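KLLA0B12012p (Kluyveromyces lactis, PDB 6Y3P) is Pby1, a direct partner of the mRNA decapping enzyme Dcp2, and is represented here by its C-terminal ATP-grasp domain, which probably binds ATP. Local coordinates at residues H84-S87 and H88-S92; E118-D121 and D122-E126; W128-R131 and Q132-S136; T298-H301 and E302-E306. All blocks are in the same frame, centred on the assembly; numbering follows the deposited sequence.

Contact 1. Residues H84-S87 and H88-S92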
loop_
_atom_site.group_PDB
_atom_site.type_symbol
_atom_site.label_atom_id
_atom_site.label_comp_id
_atom_site.label_asym_id
_atom_site.label_seq_id
_atom_site.Cartn_x
_atom_site.Cartn_y
_atom_site.Cartn_z
ATOM N N HIS A 84 -5.496 -10.167 -1.439
ATOM C CA HIS A 84 -6.547 -11.127 -1.093
ATOM C C HIS A 84 -6.602 -11.256 0.438
ATOM O O HIS A 84 -7.669 -11.113 1.047
ATOM C CB HIS A 84 -6.338 -12.491 -1.788
ATOM C CG HIS A 84 -7.240 -13.589 -1.288
ATOM N ND1 HIS A 84 -6.855 -14.424 -0.246
ATOM C CD2 HIS A 84 -8.477 -13.958 -1.703
ATOM C CE1 HIS A 84 -7.868 -15.258 -0.054
ATOM N NE2 HIS A 84 -8.861 -15.027 -0.911
ATOM N N TYR A 85 -5.433 -11.421 1.050
ATOM C CA TYR A 85 -5.275 -11.595 2.484
ATOM C C TYR A 85 -5.574 -10.316 3.277
ATOM O O TYR A 85 -6.156 -10.415 4.359
ATOM C CB TYR A 85 -3.895 -12.196 2.774
ATOM C CG TYR A 85 -3.844 -13.625 2.281
ATOM C CD1 TYR A 85 -4.284 -14.675 3.084
ATOM C CD2 TYR A 85 -3.502 -13.918 0.959
ATOM C CE1 TYR A 85 -4.325 -15.986 2.611
ATOM C CE2 TYR A 85 -3.552 -15.225 0.468
ATOM C CZ TYR A 85 -3.941 -16.262 1.307
ATOM O OH TYR A 85 -3.942 -17.571 0.868
ATOM N N LEU A 86 -5.269 -9.126 2.701
ATOM C CA LEU A 86 -5.545 -7.802 3.266
ATOM C C LEU A 86 -7.037 -7.711 3.545
ATOM O O LEU A 86 -7.420 -7.375 4.668
ATOM C CB LEU A 86 -5.113 -6.667 2.291
ATOM C CG LEU A 86 -5.286 -5.222 2.773
ATOM C CD1 LEU A 86 -4.322 -4.898 3.919
ATOM C CD2 LEU A 86 -5.065 -4.236 1.635
ATOM N N SER A 87 -7.865 -8.070 2.526
ATOM C CA SER A 87 -9.321 -8.096 2.590
ATOM C C SER A 87 -9.760 -8.918 3.777
ATOM O O SER A 87 -10.489 -8.395 4.616
ATOM C CB SER A 87 -9.919 -8.636 1.292
ATOM O OG SER A 87 -10.457 -7.594 0.489
ATOM N N HIS A 88 -9.212 -10.139 3.930
ATOM C CA HIS A 88 -9.532 -11.026 5.046
ATOM C C HIS A 88 -9.150 -10.438 6.377
ATOM O O HIS A 88 -9.943 -10.515 7.309
ATOM C CB HIS A 88 -8.951 -12.426 4.848
ATOM C CG HIS A 88 -9.738 -13.243 3.872
ATOM N ND1 HIS A 88 -10.850 -13.977 4.273
ATOM C CD2 HIS A 88 -9.583 -13.378 2.532
ATOM C CE1 HIS A 88 -11.316 -14.552 3.173
ATOM N NE2 HIS A 88 -10.589 -14.221 2.099
ATOM N N THR A 89 -7.980 -9.795 6.461
ATOM C CA THR A 89 -7.528 -9.130 7.694
ATOM C C THR A 89 -8.534 -8.042 8.105
ATOM O O THR A 89 -8.941 -8.006 9.265
ATOM C CB THR A 89 -6.120 -8.508 7.528
ATOM O OG1 THR A 89 -5.316 -9.335 6.696
ATOM C CG2 THR A 89 -5.421 -8.297 8.859
ATOM N N ILE A 90 -8.949 -7.189 7.150
ATOM C CA ILE A 90 -9.882 -6.092 7.411
ATOM C C ILE A 90 -11.275 -6.637 7.766
ATOM O O ILE A 90 -11.803 -6.247 8.812
ATOM C CB ILE A 90 -9.887 -5.012 6.285
ATOM C CG1 ILE A 90 -8.521 -4.288 6.270
ATOM C CG2 ILE A 90 -11.051 -4.006 6.457
ATOM C CD1 ILE A 90 -8.237 -3.369 5.127
ATOM N N HIS A 91 -11.825 -7.576 6.953
ATOM C CA HIS A 91 -13.138 -8.184 7.202
ATOM C C HIS A 91 -13.259 -8.773 8.588
ATOM O O HIS A 91 -14.266 -8.520 9.260
ATOM C CB HIS A 91 -13.487 -9.267 6.172
ATOM C CG HIS A 91 -13.515 -8.804 4.753
ATOM N ND1 HIS A 91 -13.829 -7.492 4.418
ATOM C CD2 HIS A 91 -13.270 -9.503 3.616
ATOM C CE1 HIS A 91 -13.740 -7.429 3.096
ATOM N NE2 HIS A 91 -13.415 -8.616 2.565
ATOM N N SER A 92 -12.240 -9.544 9.032
ATOM C CA SER A 92 -12.300 -10.191 10.343
ATOM C C SER A 92 -12.167 -9.215 11.498
ATOM O O SER A 92 -12.664 -9.493 12.586
ATOM C CB SER A 92 -11.294 -11.333 10.456
ATOM O OG SER A 92 -9.979 -10.892 10.174
#
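H88 leans back over the imidazole of H84, one turn earlier in helix 83-95. Its CD2 lies above one face of the H84 ring, displaced toward the rim and 3.6 Å from CE1 of H84, while the two NE2 atoms also come within 3.6 Å of each other. The ring planes are inclined by 50°. CG of H84 stands anti to its backbone N (chi1 170°), which swings the ring along the helix to this meeting. CD2 of H88 also approaches O of H84 at 3.3 Å, with the oxygen at the ring edge, and the backbone bond from H88 N to that oxygen is weak.

T89 follows, its N bonded to O of Y85. Its OG1 lies 2.7 Å from the same Y85 O and is also within hydrogen-bonding reach of A79 O. On the buried flank, I90 sends CD1 to 4.2 Å from CG of L86, and both side chains rest on L307 of helix 290-313. H91 closes the series: its N donates to O of S87, whose OG is hydrogen-bonded to O of S109, over 2.8 Å and nearly straight, at 176°. The imidazole folds over that same S87 O, which sits 3.0 Å above the plane of the H91 ring, displaced toward its rim.

The spacing is that of an amphipathic alpha-helix: histidines line a partly exposed flank, and L86 with I90 form the i to i+4 apolar ridge packed against helix 290-313.

Contact 2. Residues E118-D121 and D122-E126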
loop_
_atom_site.group_PDB
_atom_site.type_symbol
_atom_site.label_atom_id
_atom_site.label_comp_id
_atom_site.label_asym_id
_atom_site.label_seq_id
_atom_site.Cartn_x
_atom_site.Cartn_y
_atom_site.Cartn_z
ATOM N N GLU A 118 -24.639 -19.900 -16.367
ATOM C CA GLU A 118 -25.753 -20.599 -15.709
ATOM C C GLU A 118 -25.453 -21.049 -14.252
ATOM O O GLU A 118 -26.381 -21.365 -13.499
ATOM C CB GLU A 118 -26.262 -21.783 -16.560
ATOM C CG GLU A 118 -25.217 -22.525 -17.397
ATOM C CD GLU A 118 -25.164 -22.145 -18.868
ATOM O OE1 GLU A 118 -26.201 -22.277 -19.565
ATOM O OE2 GLU A 118 -24.071 -21.738 -19.331
ATOM N N PHE A 119 -24.164 -21.027 -13.847
ATOM C CA PHE A 119 -23.759 -21.425 -12.506
ATOM C C PHE A 119 -23.154 -20.294 -11.694
ATOM O O PHE A 119 -22.485 -20.556 -10.690
ATOM C CB PHE A 119 -22.838 -22.648 -12.565
ATOM C CG PHE A 119 -23.562 -23.908 -12.945
ATOM C CD1 PHE A 119 -24.333 -24.589 -12.017
ATOM C CD2 PHE A 119 -23.468 -24.419 -14.234
ATOM C CE1 PHE A 119 -24.989 -25.769 -12.367
ATOM C CE2 PHE A 119 -24.148 -25.581 -14.587
ATOM C CZ PHE A 119 -24.915 -26.244 -13.657
ATOM N N LEU A 120 -23.453 -19.029 -12.094
ATOM C CA LEU A 120 -23.033 -17.791 -11.427
ATOM C C LEU A 120 -23.570 -17.766 -9.996
ATOM O O LEU A 120 -22.838 -17.385 -9.085
ATOM C CB LEU A 120 -23.505 -16.545 -12.218
ATOM C CG LEU A 120 -23.050 -15.139 -11.734
ATOM C CD1 LEU A 120 -22.828 -14.232 -12.903
ATOM C CD2 LEU A 120 -24.144 -14.435 -10.958
ATOM N N ASP A 121 -24.823 -18.203 -9.798
ATOM C CA ASP A 121 -25.430 -18.265 -8.470
ATOM C C ASP A 121 -24.706 -19.219 -7.517
ATOM O O ASP A 121 -24.651 -18.925 -6.327
ATOM C CB ASP A 121 -26.934 -18.578 -8.533
ATOM C CG ASP A 121 -27.809 -17.413 -8.976
ATOM O OD1 ASP A 121 -27.432 -16.231 -8.704
ATOM O OD2 ASP A 121 -28.883 -17.674 -9.562
ATOM N N ASP A 122 -24.125 -20.317 -8.026
ATOM C CA ASP A 122 -23.376 -21.269 -7.200
ATOM C C ASP A 122 -22.018 -20.705 -6.820
ATOM O O ASP A 122 -21.527 -20.977 -5.726
ATOM C CB ASP A 122 -23.175 -22.595 -7.939
ATOM C CG ASP A 122 -24.434 -23.376 -8.268
ATOM O OD1 ASP A 122 -25.552 -22.831 -8.059
ATOM O OD2 ASP A 122 -24.305 -24.529 -8.742
ATOM N N ALA A 123 -21.408 -19.927 -7.730
ATOM C CA ALA A 123 -20.119 -19.284 -7.503
ATOM C C ALA A 123 -20.246 -18.193 -6.428
ATOM O O ALA A 123 -19.317 -18.014 -5.637
ATOM C CB ALA A 123 -19.590 -18.708 -8.799
ATOM N N LEU A 124 -21.416 -17.514 -6.367
ATOM C CA LEU A 124 -21.716 -16.482 -5.372
ATOM C C LEU A 124 -21.920 -17.083 -3.973
ATOM O O LEU A 124 -21.715 -16.398 -2.968
ATOM C CB LEU A 124 -22.902 -15.590 -5.798
ATOM C CG LEU A 124 -22.716 -14.731 -7.085
ATOM C CD1 LEU A 124 -23.947 -13.900 -7.366
ATOM C CD2 LEU A 124 -21.526 -13.812 -6.994
ATOM N N ASP A 125 -22.272 -18.372 -3.912
ATOM C CA ASP A 125 -22.423 -19.094 -2.650
ATOM C C ASP A 125 -21.054 -19.536 -2.138
ATOM O O ASP A 125 -20.763 -19.318 -0.973
ATOM C CB ASP A 125 -23.419 -20.248 -2.797
ATOM C CG ASP A 125 -24.786 -19.781 -3.277
ATOM O OD1 ASP A 125 -25.151 -18.615 -3.000
ATOM O OD2 ASP A 125 -25.469 -20.560 -3.970
ATOM N N GLU A 126 -20.171 -20.015 -3.033
ATOM C CA GLU A 126 -18.782 -20.420 -2.751
ATOM C C GLU A 126 -17.889 -19.223 -2.248
ATOM O O GLU A 126 -16.728 -19.421 -1.883
ATOM C CB GLU A 126 -18.179 -21.088 -4.012
ATOM C CG GLU A 126 -17.074 -22.101 -3.751
ATOM C CD GLU A 126 -16.137 -22.323 -4.925
ATOM O OE1 GLU A 126 -15.525 -21.339 -5.402
ATOM O OE2 GLU A 126 -15.987 -23.493 -5.346
#
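F119 and D122 run side by side and point the same way, with the carboxylate set at the rim of the phenyl ring. OD2 of D122 lies near the ring plane, 3.3 Å from CD1 of F119, and the planes of ring and carboxylate are turned 64° apart. This places the acid beside the weakly positive C-H edge of the ring. Both CG atoms stand beside their own backbone N, F119 with chi1 -72° and D122 with chi1 -64°, which carries the two groups out in the same direction.

L120 and L124 meet on the buried side at a slant, CD2 of L120 being 3.6 Å from CD1 of L124. The L124 chain also passes over the backbone, its CG 3.3 Å from O of L120, the oxygen that accepts the N-H of L124. L120 continues onto L163 and F167 of helix 160-171, and L124 onto I112, L130, L134 and I160. A serine in place of L124 would probably leave CD2 of L120 without its neighbour and open a gap toward helices 128-136 and 160-171.

F119 occupies the N-cap position, and its O receives A123 N at 3.2 Å and, weakly, D122 N. Further along, D125 N bonds only weakly to O of D121, at 3.4 Å. The arrangement is that of a short amphipathic helix, acidic outside, with L120 turned to helix 160-171 and A123 and L124 to strand 109-113.

Contact 3. Residues W128-R131 and Q132-S136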
loop_
_atom_site.group_PDB
_atom_site.type_symbol
_atom_site.label_atom_id
_atom_site.label_comp_id
_atom_site.label_asym_id
_atom_site.label_seq_id
_atom_site.Cartn_x
_atom_site.Cartn_y
_atom_site.Cartn_z
ATOM N N TRP A 128 -19.537 -16.411 -0.008
ATOM C CA TRP A 128 -20.686 -15.878 0.723
ATOM C C TRP A 128 -20.538 -14.413 1.130
ATOM O O TRP A 128 -21.553 -13.714 1.206
ATOM C CB TRP A 128 -21.033 -16.759 1.936
ATOM C CG TRP A 128 -19.970 -16.833 2.991
ATOM C CD1 TRP A 128 -19.047 -17.822 3.155
ATOM C CD2 TRP A 128 -19.753 -15.898 4.058
ATOM N NE1 TRP A 128 -18.232 -17.538 4.228
ATOM C CE2 TRP A 128 -18.636 -16.358 4.795
ATOM C CE3 TRP A 128 -20.389 -14.712 4.463
ATOM C CZ2 TRP A 128 -18.131 -15.660 5.901
ATOM C CZ3 TRP A 128 -19.875 -14.010 5.543
ATOM C CH2 TRP A 128 -18.758 -14.480 6.248
ATOM N N GLU A 129 -19.289 -13.952 1.406
ATOM C CA GLU A 129 -19.010 -12.555 1.773
ATOM C C GLU A 129 -19.423 -11.618 0.636
ATOM O O GLU A 129 -20.095 -10.618 0.883
ATOM C CB GLU A 129 -17.523 -12.356 2.099
ATOM C CG GLU A 129 -17.188 -12.368 3.577
ATOM C CD GLU A 129 -15.832 -12.973 3.882
ATOM O OE1 GLU A 129 -14.893 -12.199 4.183
ATOM O OE2 GLU A 129 -15.702 -14.218 3.806
ATOM N N LEU A 130 -19.051 -11.984 -0.605
ATOM C CA LEU A 130 -19.314 -11.270 -1.858
ATOM C C LEU A 130 -20.811 -11.193 -2.126
ATOM O O LEU A 130 -21.307 -10.111 -2.426
ATOM C CB LEU A 130 -18.622 -12.039 -3.012
ATOM C CG LEU A 130 -18.171 -11.347 -4.311
ATOM C CD1 LEU A 130 -18.308 -12.285 -5.482
ATOM C CD2 LEU A 130 -18.839 -10.031 -4.570
ATOM N N ARG A 131 -21.527 -12.343 -2.028
ATOM C CA ARG A 131 -22.981 -12.429 -2.262
ATOM C C ARG A 131 -23.724 -11.381 -1.435
ATOM O O ARG A 131 -24.537 -10.627 -1.977
ATOM C CB ARG A 131 -23.498 -13.843 -1.934
ATOM C CG ARG A 131 -25.031 -14.019 -1.915
ATOM C CD ARG A 131 -25.606 -14.290 -3.287
ATOM N NE ARG A 131 -26.749 -15.198 -3.234
ATOM C CZ ARG A 131 -27.042 -16.084 -4.182
ATOM N NH1 ARG A 131 -28.100 -16.875 -4.055
ATOM N NH2 ARG A 131 -26.273 -16.194 -5.259
ATOM N N GLN A 132 -23.404 -11.333 -0.126
ATOM C CA GLN A 132 -24.004 -10.449 0.860
ATOM C C GLN A 132 -23.755 -8.995 0.549
ATOM O O GLN A 132 -24.653 -8.175 0.702
ATOM C CB GLN A 132 -23.514 -10.807 2.265
ATOM C CG GLN A 132 -24.626 -10.679 3.294
ATOM C CD GLN A 132 -24.297 -11.330 4.599
ATOM O OE1 GLN A 132 -23.138 -11.359 5.045
ATOM N NE2 GLN A 132 -25.340 -11.764 5.292
ATOM N N GLU A 133 -22.559 -8.690 0.063
ATOM C CA GLU A 133 -22.168 -7.352 -0.342
ATOM C C GLU A 133 -23.001 -6.871 -1.541
ATOM O O GLU A 133 -23.551 -5.773 -1.505
ATOM C CB GLU A 133 -20.669 -7.337 -0.683
ATOM C CG GLU A 133 -19.763 -7.348 0.534
ATOM C CD GLU A 133 -19.788 -6.090 1.382
ATOM O OE1 GLU A 133 -19.984 -4.988 0.819
ATOM O OE2 GLU A 133 -19.619 -6.212 2.616
ATOM N N LEU A 134 -23.092 -7.706 -2.601
ATOM C CA LEU A 134 -23.842 -7.416 -3.835
ATOM C C LEU A 134 -25.335 -7.243 -3.536
ATOM O O LEU A 134 -25.993 -6.389 -4.136
ATOM C CB LEU A 134 -23.618 -8.570 -4.829
ATOM C CG LEU A 134 -22.513 -8.449 -5.909
ATOM C CD1 LEU A 134 -21.307 -7.634 -5.456
ATOM C CD2 LEU A 134 -22.102 -9.808 -6.394
ATOM N N GLU A 135 -25.850 -8.047 -2.575
ATOM C CA GLU A 135 -27.242 -8.025 -2.119
ATOM C C GLU A 135 -27.576 -6.739 -1.379
ATOM O O GLU A 135 -28.714 -6.280 -1.464
ATOM C CB GLU A 135 -27.540 -9.239 -1.250
ATOM C CG GLU A 135 -28.038 -10.413 -2.058
ATOM C CD GLU A 135 -28.444 -11.629 -1.255
ATOM O OE1 GLU A 135 -28.200 -12.758 -1.741
ATOM O OE2 GLU A 135 -29.024 -11.460 -0.156
ATOM N N SER A 136 -26.570 -6.135 -0.701
ATOM C CA SER A 136 -26.701 -4.876 0.048
ATOM C C SER A 136 -26.998 -3.677 -0.866
ATOM O O SER A 136 -27.586 -2.700 -0.405
ATOM C CB SER A 136 -25.488 -4.643 0.952
ATOM O OG SER A 136 -24.679 -3.547 0.558
#
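Helix 128-136 is an amphipathic helix laid on strands 109-113 and 140-145 of the five-stranded antiparallel sheet, and this contact spans its successive turns. On the flank facing helix 160-171, where both side chains touch I160, R131 and E135 form an i to i+4 salt bridge, NE of R131 to OE1 of E135 at 3.2 Å. The guanidinium and carboxylate planes are 44° apart, an oblique approach in which OE1 also touches CG and CD of R131 at 3.4 Å. The arginine chain bends at chi2 (85°) and chi3, curling its NE toward the acid. Its NH2 makes long, weak ion pairs with D121 and D125 of the preceding helix.

On the inner side CD2 of L130 reaches CD1 of L134 at 3.6 Å and CD2 of L134 at 3.7 Å, so it meets both branches of the fork. L134 also touches W141, I160 and L163. Replacing L134 by alanine takes away CG and both methyls, which would probably leave CD2 of L130 and the side chain of W141 facing a gap.

Beneath these, L134 N bonds to O of L130 at 3.0 Å, with an N-H...O angle of 168°. The whole is an amphipathic helix, here covering one side of the antiparallel sheet, with an i to i+4 salt bridge on its flank.

Contact 4. Residues T298-H301 and E302-E306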
loop_
_atom_site.group_PDB
_atom_site.type_symbol
_atom_site.label_atom_id
_atom_site.label_comp_id
_atom_site.label_asym_id
_atom_site.label_seq_id
_atom_site.Cartn_x
_atom_site.Cartn_y
_atom_site.Cartn_z
ATOM N N THR A 298 -5.699 13.107 8.034
ATOM C CA THR A 298 -6.343 12.574 9.237
ATOM C C THR A 298 -6.907 11.184 8.938
ATOM O O THR A 298 -6.513 10.238 9.618
ATOM C CB THR A 298 -7.318 13.612 9.762
ATOM O OG1 THR A 298 -6.514 14.755 10.063
ATOM C CG2 THR A 298 -8.080 13.148 11.026
ATOM N N GLN A 299 -7.714 11.043 7.863
ATOM C CA GLN A 299 -8.232 9.729 7.404
ATOM C C GLN A 299 -7.120 8.729 7.140
ATOM O O GLN A 299 -7.253 7.565 7.521
ATOM C CB GLN A 299 -9.037 9.852 6.107
ATOM C CG GLN A 299 -10.299 10.685 6.200
ATOM C CD GLN A 299 -10.891 10.849 4.825
ATOM O OE1 GLN A 299 -11.426 9.894 4.242
ATOM N NE2 GLN A 299 -10.786 12.065 4.268
ATOM N N ILE A 300 -6.016 9.169 6.504
ATOM C CA ILE A 300 -4.889 8.269 6.195
ATOM C C ILE A 300 -4.247 7.714 7.490
ATOM O O ILE A 300 -4.013 6.505 7.604
ATOM C CB ILE A 300 -3.873 8.925 5.212
ATOM C CG1 ILE A 300 -4.450 8.871 3.778
ATOM C CG2 ILE A 300 -2.490 8.228 5.279
ATOM C CD1 ILE A 300 -3.850 9.836 2.713
ATOM N N HIS A 301 -3.991 8.587 8.455
ATOM C CA HIS A 301 -3.386 8.200 9.732
ATOM C C HIS A 301 -4.286 7.279 10.478
ATOM O O HIS A 301 -3.806 6.352 11.093
ATOM C CB HIS A 301 -3.157 9.432 10.591
ATOM C CG HIS A 301 -2.111 10.338 10.062
ATOM N ND1 HIS A 301 -1.629 11.374 10.813
ATOM C CD2 HIS A 301 -1.471 10.321 8.877
ATOM C CE1 HIS A 301 -0.704 11.951 10.070
ATOM N NE2 HIS A 301 -0.570 11.338 8.907
ATOM N N GLU A 302 -5.592 7.523 10.436
ATOM C CA GLU A 302 -6.548 6.667 11.097
ATOM C C GLU A 302 -6.607 5.278 10.482
ATOM O O GLU A 302 -6.598 4.289 11.216
ATOM C CB GLU A 302 -7.922 7.349 11.137
ATOM C CG GLU A 302 -8.825 6.851 12.246
ATOM C CD GLU A 302 -8.229 6.681 13.635
ATOM O OE1 GLU A 302 -7.339 7.471 14.035
ATOM O OE2 GLU A 302 -8.687 5.753 14.337
ATOM N N ALA A 303 -6.615 5.207 9.139
ATOM C CA ALA A 303 -6.699 3.966 8.368
ATOM C C ALA A 303 -5.462 3.072 8.531
ATOM O O ALA A 303 -5.604 1.848 8.683
ATOM C CB ALA A 303 -6.977 4.266 6.906
ATOM N N VAL A 304 -4.258 3.698 8.540
ATOM C CA VAL A 304 -2.966 3.041 8.745
ATOM C C VAL A 304 -2.914 2.406 10.174
ATOM O O VAL A 304 -2.570 1.239 10.317
ATOM C CB VAL A 304 -1.780 4.028 8.482
ATOM C CG1 VAL A 304 -0.481 3.472 9.029
ATOM C CG2 VAL A 304 -1.624 4.347 6.985
ATOM N N SER A 305 -3.267 3.192 11.206
ATOM C CA SER A 305 -3.301 2.817 12.634
ATOM C C SER A 305 -4.234 1.615 12.860
ATOM O O SER A 305 -3.852 0.646 13.504
ATOM C CB SER A 305 -3.763 4.013 13.469
ATOM O OG SER A 305 -3.944 3.645 14.825
ATOM N N GLU A 306 -5.452 1.692 12.299
ATOM C CA GLU A 306 -6.496 0.670 12.356
ATOM C C GLU A 306 -6.042 -0.594 11.656
ATOM O O GLU A 306 -6.241 -1.687 12.194
ATOM C CB GLU A 306 -7.790 1.210 11.721
ATOM C CG GLU A 306 -8.525 2.229 12.575
ATOM C CD GLU A 306 -8.961 1.671 13.913
ATOM O OE1 GLU A 306 -9.798 0.740 13.904
ATOM O OE2 GLU A 306 -8.387 2.076 14.952
#
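V304 packs back on the preceding turn of helix 290-313, and its side chain can be followed outward from CB. CB lies 3.4 Å from O of I300, and CG2 comes slightly closer to that oxygen, at 3.3 Å. With chi1 at 165°, CG1 is anti to the backbone N, while CG2 sits beside that N and therefore over the I300 carbonyl. The I300 oxygen, approached by CB and CG2 of V304, accepts V304 N at 3.0 Å with an N-H...O angle of 163°. The tip of the CG2 branch then faces CG2 of I300 at 4.3 Å, a loose methyl-to-methyl approach. Past the helix the valine side chain touches V229 and V231 of strand 228-239, F331 of strand 326-335 and V394 of strand 391-396.

This is the face by which the long helix 290-313 lies on the large antiparallel sheet of the ATP-grasp domain, with I300, A303 and V304 turned to its strands. A303 puts its CB 3.4 Å from O of Q299 and also rests on F333.

H301 adds a polar link to the same sheet: NE2 is hydrogen-bonded to D233, and its side chain touches V392 and V394. Its carbonyl O accepts S305 N at 3.2 Å, the donor tilted 32° from the carbonyl plane, and CB of S305 lies 3.3 Å from that oxygen. The amide of Q299 bonds to Y339 O through NE2 and to V341 N through OE1, with a weak further bond from NE2 to E295 O.

Contacts 1 to 4 follow in series along the chain, on helices 83-95, 120-125, 128-136 and 290-313. Contacts 2 and 3 lie on consecutive helices that touch, their centres about 12 Å apart, and D125 makes a long, weak ion pair with R131; both helices pack against strand 109-113 and helix 160-171. The centres of contacts 1 and 3 are about 15 Å apart. Contact 4 lies about 16 Å from contact 1, centre to centre, without direct touch. With its centre about 36 Å from that of contact 2, it belongs to the larger sheet. Helix 83-95 touches helix 290-313 on the larger sheet's side and, through H91 and E129, the smaller sheet's helix 128-136, consistent with an ATP-grasp fold built of separate subdomains.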